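Local atomic coordinates of phosphoribosylamine--glycine ligase (Thermotoga maritima, PDB entry 1VKZ), a protein that catalyses the ATP-dependent joining of glycine to 5-phospho-beta-D-ribosylamine, giving N(1)-(5-phospho-beta-D-ribosyl)glycinamide in the de novo purine pathway. Residues I30-A35 / V297-N302; Q37-H42 / G305-V310; V329-A334 / E394-V399. One frame throughout, in Å; residues are numbered along the deposited sequence.

Contact 1 of 3, residues I30-A35 / V297-N302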
loop_
_atom_site.group_PDB
_atom_site.type_symbol
_atom_site.label_atom_id
_atom_site.label_comp_id
_atom_site.label_asym_id
_atom_site.label_seq_id
_atom_site.Cartn_x
_atom_site.Cartn_y
_atom_site.Cartn_z
ATOM N N ILE A 30 -3.909 1.126 11.754
ATOM C CA ILE A 30 -3.669 -0.187 12.346
ATOM C C ILE A 30 -3.565 -0.099 13.885
ATOM O O ILE A 30 -4.225 -0.831 14.601
ATOM C CB ILE A 30 -2.461 -0.834 11.733
ATOM C CG1 ILE A 30 -2.751 -1.179 10.269
ATOM C CG2 ILE A 30 -2.147 -2.093 12.472
ATOM C CD1 ILE A 30 -1.540 -1.566 9.475
ATOM N N GLY A 31 -2.814 0.866 14.374
ATOM C CA GLY A 31 -2.746 1.099 15.809
ATOM C C GLY A 31 -4.039 1.557 16.416
ATOM O O GLY A 31 -4.283 1.352 17.567
ATOM N N TRP A 32 -4.863 2.239 15.635
ATOM C CA TRP A 32 -6.120 2.771 16.160
ATOM C C TRP A 32 -7.052 1.595 16.485
ATOM O O TRP A 32 -7.570 1.511 17.576
ATOM C CB TRP A 32 -6.720 3.757 15.152
ATOM C CG TRP A 32 -8.133 4.141 15.429
ATOM C CD1 TRP A 32 -8.574 5.096 16.286
ATOM C CD2 TRP A 32 -9.303 3.579 14.815
ATOM N NE1 TRP A 32 -9.950 5.163 16.255
ATOM C CE2 TRP A 32 -10.425 4.237 15.368
ATOM C CE3 TRP A 32 -9.517 2.592 13.838
ATOM C CZ2 TRP A 32 -11.736 3.943 14.983
ATOM C CZ3 TRP A 32 -10.836 2.285 13.475
ATOM C CH2 TRP A 32 -11.916 2.970 14.037
ATOM N N ALA A 33 -7.185 0.664 15.537
ATOM C CA ALA A 33 -7.978 -0.554 15.699
ATOM C C ALA A 33 -7.569 -1.420 16.895
ATOM O O ALA A 33 -8.407 -1.892 17.678
ATOM C CB ALA A 33 -7.881 -1.383 14.463
ATOM N N PHE A 34 -6.279 -1.643 17.041
ATOM C CA PHE A 34 -5.791 -2.430 18.164
ATOM C C PHE A 34 -6.093 -1.777 19.505
ATOM O O PHE A 34 -6.482 -2.440 20.461
ATOM C CB PHE A 34 -4.284 -2.694 18.025
ATOM C CG PHE A 34 -3.989 -3.852 17.168
ATOM C CD1 PHE A 34 -4.137 -5.128 17.658
ATOM C CD2 PHE A 34 -3.699 -3.688 15.840
ATOM C CE1 PHE A 34 -3.921 -6.216 16.866
ATOM C CE2 PHE A 34 -3.476 -4.794 15.035
ATOM C CZ PHE A 34 -3.573 -6.060 15.563
ATOM N N ALA A 35 -5.894 -0.471 19.570
ATOM C CA ALA A 35 -6.086 0.270 20.792
ATOM C C ALA A 35 -7.564 0.278 21.128
ATOM O O ALA A 35 -7.938 0.278 22.317
ATOM C CB ALA A 35 -5.542 1.700 20.630
ATOM N N VAL A 297 -9.284 2.761 5.106
ATOM C CA VAL A 297 -10.660 2.423 4.759
ATOM C C VAL A 297 -11.051 1.044 5.273
ATOM O O VAL A 297 -12.104 0.879 5.857
ATOM C CB VAL A 297 -10.894 2.539 3.248
ATOM C CG1 VAL A 297 -12.306 2.135 2.894
ATOM C CG2 VAL A 297 -10.705 3.957 2.833
ATOM N N ILE A 298 -10.209 0.063 5.012
ATOM C CA ILE A 298 -10.447 -1.317 5.400
ATOM C C ILE A 298 -10.645 -1.383 6.897
ATOM O O ILE A 298 -11.603 -1.938 7.379
ATOM C CB ILE A 298 -9.258 -2.218 4.952
ATOM C CG1 ILE A 298 -9.226 -2.348 3.419
ATOM C CG2 ILE A 298 -9.358 -3.608 5.592
ATOM C CD1 ILE A 298 -7.815 -2.820 2.779
ATOM N N VAL A 299 -9.722 -0.799 7.634
ATOM C CA VAL A 299 -9.784 -0.754 9.100
ATOM C C VAL A 299 -11.061 -0.085 9.616
ATOM O O VAL A 299 -11.682 -0.554 10.560
ATOM C CB VAL A 299 -8.533 -0.028 9.647
ATOM C CG1 VAL A 299 -8.639 0.245 11.110
ATOM C CG2 VAL A 299 -7.272 -0.867 9.364
ATOM N N THR A 300 -11.456 1.014 8.984
ATOM C CA THR A 300 -12.635 1.734 9.422
ATOM C C THR A 300 -13.853 0.920 9.110
ATOM O O THR A 300 -14.857 1.121 9.727
ATOM C CB THR A 300 -12.752 3.112 8.749
ATOM O OG1 THR A 300 -11.588 3.879 9.014
ATOM C CG2 THR A 300 -13.853 3.939 9.384
ATOM N N LEU A 301 -13.768 -0.008 8.156
ATOM C CA LEU A 301 -14.933 -0.842 7.815
ATOM C C LEU A 301 -15.221 -1.957 8.814
ATOM O O LEU A 301 -16.347 -2.414 8.891
ATOM C CB LEU A 301 -14.796 -1.442 6.414
ATOM C CG LEU A 301 -14.980 -0.457 5.261
ATOM C CD1 LEU A 301 -14.570 -1.104 3.942
ATOM C CD2 LEU A 301 -16.412 0.061 5.189
ATOM N N ASN A 302 -14.207 -2.406 9.554
ATOM C CA ASN A 302 -14.386 -3.398 10.645
ATOM C C ASN A 302 -13.154 -3.559 11.525
ATOM O O ASN A 302 -12.421 -4.516 11.357
ATOM C CB ASN A 302 -14.724 -4.789 10.088
ATOM C CG ASN A 302 -15.136 -5.754 11.177
ATOM O OD1 ASN A 302 -15.141 -5.390 12.343
ATOM N ND2 ASN A 302 -15.478 -6.982 10.807
#

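Contact 2 of 3, residues Q37-H42 / G305-V310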
loop_
_atom_site.group_PDB
_atom_site.type_symbol
_atom_site.label_atom_id
_atom_site.label_comp_id
_atom_site.label_asym_id
_atom_site.label_seq_id
_atom_site.Cartn_x
_atom_site.Cartn_y
_atom_site.Cartn_z
ATOM N N GLN A 37 -9.548 -2.168 20.515
ATOM C CA GLN A 37 -9.811 -3.495 21.100
ATOM C C GLN A 37 -9.087 -3.692 22.418
ATOM O O GLN A 37 -9.074 -4.793 22.946
ATOM C CB GLN A 37 -9.377 -4.620 20.150
ATOM C CG GLN A 37 -9.777 -4.428 18.677
ATOM C CD GLN A 37 -11.250 -4.081 18.498
ATOM O OE1 GLN A 37 -12.096 -4.512 19.307
ATOM N NE2 GLN A 37 -11.567 -3.309 17.440
ATOM N N GLY A 38 -8.447 -2.654 22.941
ATOM C CA GLY A 38 -7.851 -2.738 24.275
ATOM C C GLY A 38 -6.391 -3.132 24.378
ATOM O O GLY A 38 -5.876 -3.299 25.487
ATOM N N TYR A 39 -5.707 -3.262 23.241
ATOM C CA TYR A 39 -4.276 -3.595 23.244
ATOM C C TYR A 39 -3.392 -2.367 23.502
ATOM O O TYR A 39 -3.790 -1.230 23.214
ATOM C CB TYR A 39 -3.875 -4.257 21.934
ATOM C CG TYR A 39 -4.508 -5.600 21.737
ATOM C CD1 TYR A 39 -3.933 -6.748 22.271
ATOM C CD2 TYR A 39 -5.674 -5.729 21.021
ATOM C CE1 TYR A 39 -4.526 -7.991 22.101
ATOM C CE2 TYR A 39 -6.266 -6.962 20.834
ATOM C CZ TYR A 39 -5.698 -8.087 21.378
ATOM O OH TYR A 39 -6.317 -9.306 21.209
ATOM N N GLU A 40 -2.202 -2.613 24.055
ATOM C CA GLU A 40 -1.232 -1.561 24.348
ATOM C C GLU A 40 -0.402 -1.396 23.091
ATOM O O GLU A 40 0.222 -2.350 22.633
ATOM C CB GLU A 40 -0.348 -1.982 25.526
ATOM C CG GLU A 40 0.159 -0.851 26.422
ATOM C CD GLU A 40 1.291 -1.299 27.348
ATOM O OE1 GLU A 40 2.335 -1.741 26.821
ATOM O OE2 GLU A 40 1.155 -1.200 28.595
ATOM N N VAL A 41 -0.400 -0.195 22.516
ATOM C CA VAL A 41 0.127 -0.015 21.189
ATOM C C VAL A 41 1.329 0.912 21.221
ATOM O O VAL A 41 1.291 1.993 21.787
ATOM C CB VAL A 41 -1.010 0.415 20.198
ATOM C CG1 VAL A 41 -0.474 0.944 18.872
ATOM C CG2 VAL A 41 -1.959 -0.764 19.943
ATOM N N HIS A 42 2.417 0.445 20.629
ATOM C CA HIS A 42 3.621 1.227 20.478
ATOM C C HIS A 42 3.908 1.479 18.995
ATOM O O HIS A 42 3.909 0.560 18.174
ATOM C CB HIS A 42 4.782 0.510 21.142
ATOM C CG HIS A 42 4.510 0.135 22.563
ATOM N ND1 HIS A 42 4.779 0.975 23.621
ATOM C CD2 HIS A 42 3.943 -0.971 23.094
ATOM C CE1 HIS A 42 4.405 0.395 24.746
ATOM N NE2 HIS A 42 3.894 -0.789 24.452
ATOM N N GLY A 305 -12.676 -7.015 13.222
ATOM C CA GLY A 305 -12.434 -8.149 12.352
ATOM C C GLY A 305 -11.039 -8.116 11.776
ATOM O O GLY A 305 -10.393 -9.146 11.647
ATOM N N PHE A 306 -10.569 -6.924 11.442
ATOM C CA PHE A 306 -9.179 -6.771 11.014
ATOM C C PHE A 306 -8.245 -7.257 12.133
ATOM O O PHE A 306 -7.465 -8.183 11.946
ATOM C CB PHE A 306 -8.876 -5.322 10.617
ATOM C CG PHE A 306 -7.443 -5.090 10.260
ATOM C CD1 PHE A 306 -6.970 -5.409 9.011
ATOM C CD2 PHE A 306 -6.560 -4.574 11.192
ATOM C CE1 PHE A 306 -5.634 -5.212 8.679
ATOM C CE2 PHE A 306 -5.243 -4.394 10.874
ATOM C CZ PHE A 306 -4.777 -4.720 9.591
ATOM N N VAL A 307 -8.379 -6.659 13.307
ATOM C CA VAL A 307 -7.595 -7.057 14.470
ATOM C C VAL A 307 -7.617 -8.555 14.722
ATOM O O VAL A 307 -6.585 -9.161 14.928
ATOM C CB VAL A 307 -8.050 -6.334 15.757
ATOM C CG1 VAL A 307 -7.479 -7.012 17.003
ATOM C CG2 VAL A 307 -7.603 -4.913 15.721
ATOM N N ASN A 308 -8.793 -9.146 14.721
ATOM C CA ASN A 308 -8.891 -10.579 14.960
ATOM C C ASN A 308 -8.165 -11.440 13.930
ATOM O O ASN A 308 -7.472 -12.393 14.287
ATOM C CB ASN A 308 -10.350 -10.982 15.084
ATOM C CG ASN A 308 -10.945 -10.607 16.449
ATOM O OD1 ASN A 308 -10.223 -10.342 17.430
ATOM N ND2 ASN A 308 -12.262 -10.618 16.522
ATOM N N ALA A 309 -8.314 -11.107 12.655
ATOM C CA ALA A 309 -7.701 -11.892 11.588
ATOM C C ALA A 309 -6.164 -11.802 11.664
ATOM O O ALA A 309 -5.456 -12.775 11.505
ATOM C CB ALA A 309 -8.214 -11.423 10.240
ATOM N N VAL A 310 -5.663 -10.625 11.996
ATOM C CA VAL A 310 -4.239 -10.426 12.171
ATOM C C VAL A 310 -3.728 -11.251 13.330
ATOM O O VAL A 310 -2.672 -11.829 13.257
ATOM C CB VAL A 310 -3.942 -8.940 12.377
ATOM C CG1 VAL A 310 -2.514 -8.710 12.758
ATOM C CG2 VAL A 310 -4.223 -8.213 11.079
#

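Contact 3 of 3, residues V329-A334 / E394-V399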
loop_
_atom_site.group_PDB
_atom_site.type_symbol
_atom_site.label_atom_id
_atom_site.label_comp_id
_atom_site.label_asym_id
_atom_site.label_seq_id
_atom_site.Cartn_x
_atom_site.Cartn_y
_atom_site.Cartn_z
ATOM N N VAL A 329 -15.061 6.316 3.587
ATOM C CA VAL A 329 -14.440 7.180 2.611
ATOM C C VAL A 329 -13.248 7.819 3.297
ATOM O O VAL A 329 -13.341 8.317 4.429
ATOM C CB VAL A 329 -15.426 8.260 2.046
ATOM C CG1 VAL A 329 -14.715 9.304 1.192
ATOM C CG2 VAL A 329 -16.498 7.618 1.202
ATOM N N ASP A 330 -12.121 7.812 2.607
ATOM C CA ASP A 330 -10.920 8.501 3.060
ATOM C C ASP A 330 -10.672 9.673 2.112
ATOM O O ASP A 330 -10.444 9.449 0.937
ATOM C CB ASP A 330 -9.752 7.498 3.019
ATOM C CG ASP A 330 -8.433 8.065 3.524
ATOM O OD1 ASP A 330 -8.349 9.278 3.864
ATOM O OD2 ASP A 330 -7.415 7.328 3.621
ATOM N N VAL A 331 -10.764 10.905 2.608
ATOM C CA VAL A 331 -10.307 12.046 1.862
ATOM C C VAL A 331 -8.948 12.408 2.447
ATOM O O VAL A 331 -8.850 12.775 3.608
ATOM C CB VAL A 331 -11.273 13.296 1.903
ATOM C CG1 VAL A 331 -10.594 14.542 1.311
ATOM C CG2 VAL A 331 -12.562 13.039 1.167
ATOM N N VAL A 332 -7.912 12.298 1.620
ATOM C CA VAL A 332 -6.584 12.640 2.004
ATOM C C VAL A 332 -6.393 14.157 1.826
ATOM O O VAL A 332 -6.630 14.695 0.734
ATOM C CB VAL A 332 -5.532 11.856 1.170
ATOM C CG1 VAL A 332 -4.113 12.163 1.666
ATOM C CG2 VAL A 332 -5.777 10.352 1.219
ATOM N N LEU A 333 -5.975 14.837 2.905
ATOM C CA LEU A 333 -5.388 16.180 2.784
ATOM C C LEU A 333 -3.858 16.093 2.718
ATOM O O LEU A 333 -3.207 15.516 3.593
ATOM C CB LEU A 333 -5.818 17.096 3.920
ATOM C CG LEU A 333 -7.284 16.975 4.310
ATOM C CD1 LEU A 333 -7.526 17.820 5.561
ATOM C CD2 LEU A 333 -8.145 17.382 3.172
ATOM N N ALA A 334 -3.307 16.662 1.652
ATOM C CA ALA A 334 -1.877 16.699 1.428
ATOM C C ALA A 334 -1.373 18.148 1.393
ATOM O O ALA A 334 -2.147 19.111 1.378
ATOM C CB ALA A 334 -1.535 15.979 0.143
ATOM N N GLU A 394 -17.274 16.892 4.896
ATOM C CA GLU A 394 -17.654 17.777 5.990
ATOM C C GLU A 394 -16.499 17.941 6.971
ATOM O O GLU A 394 -16.221 19.042 7.452
ATOM C CB GLU A 394 -18.904 17.243 6.722
ATOM C CG GLU A 394 -20.245 17.443 6.001
ATOM C CD GLU A 394 -21.373 16.563 6.577
ATOM O OE1 GLU A 394 -21.204 16.013 7.693
ATOM O OE2 GLU A 394 -22.443 16.408 5.928
ATOM N N LEU A 395 -15.806 16.841 7.246
ATOM C CA LEU A 395 -14.630 16.879 8.118
ATOM C C LEU A 395 -13.460 17.587 7.436
ATOM O O LEU A 395 -12.798 18.412 8.044
ATOM C CB LEU A 395 -14.218 15.472 8.571
ATOM C CG LEU A 395 -13.069 15.374 9.571
ATOM C CD1 LEU A 395 -13.249 16.331 10.694
ATOM C CD2 LEU A 395 -12.934 13.950 10.104
ATOM N N ALA A 396 -13.206 17.301 6.175
ATOM C CA ALA A 396 -12.066 17.922 5.520
ATOM C C ALA A 396 -12.189 19.479 5.487
ATOM O O ALA A 396 -11.169 20.198 5.604
ATOM C CB ALA A 396 -11.872 17.337 4.119
ATOM N N GLU A 397 -13.429 19.981 5.360
ATOM C CA GLU A 397 -13.708 21.422 5.403
ATOM C C GLU A 397 -13.417 22.023 6.785
ATOM O O GLU A 397 -13.099 23.202 6.876
ATOM C CB GLU A 397 -15.169 21.721 5.026
ATOM C CG GLU A 397 -15.628 21.237 3.646
ATOM C CD GLU A 397 -17.139 20.957 3.580
ATOM O OE1 GLU A 397 -17.914 21.710 4.218
ATOM O OE2 GLU A 397 -17.567 19.991 2.895
ATOM N N LYS A 398 -13.533 21.224 7.851
ATOM C CA LYS A 398 -13.257 21.703 9.227
ATOM C C LYS A 398 -11.768 21.738 9.554
ATOM O O LYS A 398 -11.340 22.326 10.547
ATOM C CB LYS A 398 -13.933 20.809 10.272
ATOM C CG LYS A 398 -15.443 20.942 10.373
ATOM C CD LYS A 398 -15.952 20.260 11.662
ATOM C CE LYS A 398 -17.473 20.225 11.742
ATOM N NZ LYS A 398 -18.046 19.379 10.650
ATOM N N VAL A 399 -10.982 21.084 8.717
ATOM C CA VAL A 399 -9.571 20.872 8.994
ATOM C C VAL A 399 -8.822 21.860 8.123
ATOM O O VAL A 399 -9.089 21.920 6.919
ATOM C CB VAL A 399 -9.148 19.411 8.683
ATOM C CG1 VAL A 399 -7.653 19.253 8.835
ATOM C CG2 VAL A 399 -9.838 18.439 9.602
#

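Contact 1 of 3, residues I30-A35 / V297-N302
Trp32 and Ala33, on helix 25-36, the first of the Rossmann-like N domain, pack on Val299 of helix 294-301, in the ATP-grasp part of the chain. Over the two short segments the axes run almost parallel, 16° apart, and come no closer than 9.8 Å. The CA atoms of Ala33 and Val299 lie 6.8 Å from each other, the shortest such pair.

One methyl carries most of the contact. Val299 CG1 stands anti to the backbone N (chi1 171°), which directs it between the two N-domain residues: it reaches Trp32 CE3 at 3.7 Å and Ala33 CB at 3.8 Å. The methyl meets the indole in its plane, at the edge of the six-membered ring, with Trp32 CZ3 also 3.8 Å from Val299 CG1. The Trp32 and Val299 side chains pass alongside one another in opposite senses.

Helix 25-36 follows strand 17-22 and leads to strand 40-43, so it is the crossover of a beta-alpha-beta unit in the parallel sheet. Its sheet side is marked by Ile30 on Ile20 and Phe34 on Val18, whereas Trp32 and Ala33 serve the helix-helix boundary. No hydrogen bond spans the segments; Thr300 OG1 bonds to Glu296 O within its own helix. Beyond Val299, the indole makes an edge-to-face contact with Phe357 and touches Pro303, at the start of the next helix.

Contact 2 of 3, residues Q37-H42 / G305-V310
Gln37 and Tyr39 flank the turn by which helix 25-36, the crossover helix of a beta-alpha-beta unit in the Rossmann-like N domain, reaches strand 40-43, and both lean on Val307 of helix 303-315.

The apolar contacts centre on this one valine. Gln37 touches with its aliphatic part: Gln37 CG sits 3.7 Å from Val307 CG2 and 3.8 Å from Val307 CG1, so the methylene rides over the fork of the branched side chain. The Gln37 chain bends about its CB-CG bond (chi2 -50°), whose CG makes the contact, and the two side chains run past each other in opposite directions. Tyr39 adds a looser touch, its CE2 lying 4.0 Å from Val307 CG1, with the methyl placed obliquely to the ring. Gln37 also touches Pro303 and Glu304, and Tyr39 touches Leu311, so the turn follows helix 303-315 over about two turns.

Backbone bonds define the turn itself. A Schellman motif ends helix 25-36, with Tyr39 N bonded to Phe34 O and Gly38 N to Ala35 O. Gly38, at positive phi, is its C-prime residue; on either side of it in the chain, the CB atoms of Gln37 and Tyr39 point toward helix 303-315.

The polar side-chain bonds of His42 and Glu40 do not involve Val307. His42 ND1 bonds to His57 NE2, while the other ring nitrogen turns to a carboxylate two residues back: His42 NE2 donates to Glu40 OE1 at 3.0 Å. The angle at the hydrogen is 146°. This N-H meets Glu40 OE1 on its anti side, 31° out of the carboxylate plane.

Contact 3 of 3, residues V329-A334 / E394-V399
Leu333 and Ala396 face each other where helix 385-398 lies against strand 327-334, an alpha-on-beta packing within the C domain. The leucine makes a two-pronged contact. Its CG is anti to the carbonyl carbon (chi1 -41°), and the two methyls then part toward different residues of the other segment: Leu333 CD2 meets Ala396 CB at 3.8 Å, whereas Leu333 CD1 reaches Val399 CG1 at 3.6 Å.

The two ends of this grip differ in shape. At Ala396 a lone CB points at the strand, and the short side chain lets the helix backbone come near, with Val331 CA and Ala396 CA 7.1 Å apart. At Val399 two branched side chains are set at a slant to each other, and Leu333 CD1 rests on the valine's CG1 and, at 3.9 Å, on Val399 CB.

Val331, two residues before Leu333 and so directed to the same side of the strand, contributes a more distant methyl: Val331 CG1 is 4.2 Å from Ala396 CB. Ala396 CB is thus approached from two successive inward positions of the strand. Val332, between them, points away from the helix. All four touching residues are buried, and the contact is wholly apolar.

Past the end of the helix, Lys404 NZ hydrogen-bonds both Ala396 O and Val399 O. Strand 327-334 lies inside an antiparallel sheet, between strands 233-236 and 374-382; Val399 also touches Leu376 of the latter, while on the other side Asp330 packs on Glu296 of helix 294-301.

Contacts 1 and 2 form one continuous interface, their centres 8 Å apart. Helices 294-301 and 303-315 follow each other in the chain, as do helix 25-36 and strand 40-43, so two consecutive elements meet two others. Phe34 joins the contacts: its CE1 lies 3.6 Å from Val307 CG1 and its CB 3.6 Å from Val41 CG2. Contact 3 belongs to the C domain, its centre 18 Å from that of contact 1, yet Val297 CG2 touches Asp330 CB at 3.7 Å. Contacts 2 and 3 do not meet; their nearest atoms are about 14 Å apart. All three lie away from the predicted ATP and magnesium sites.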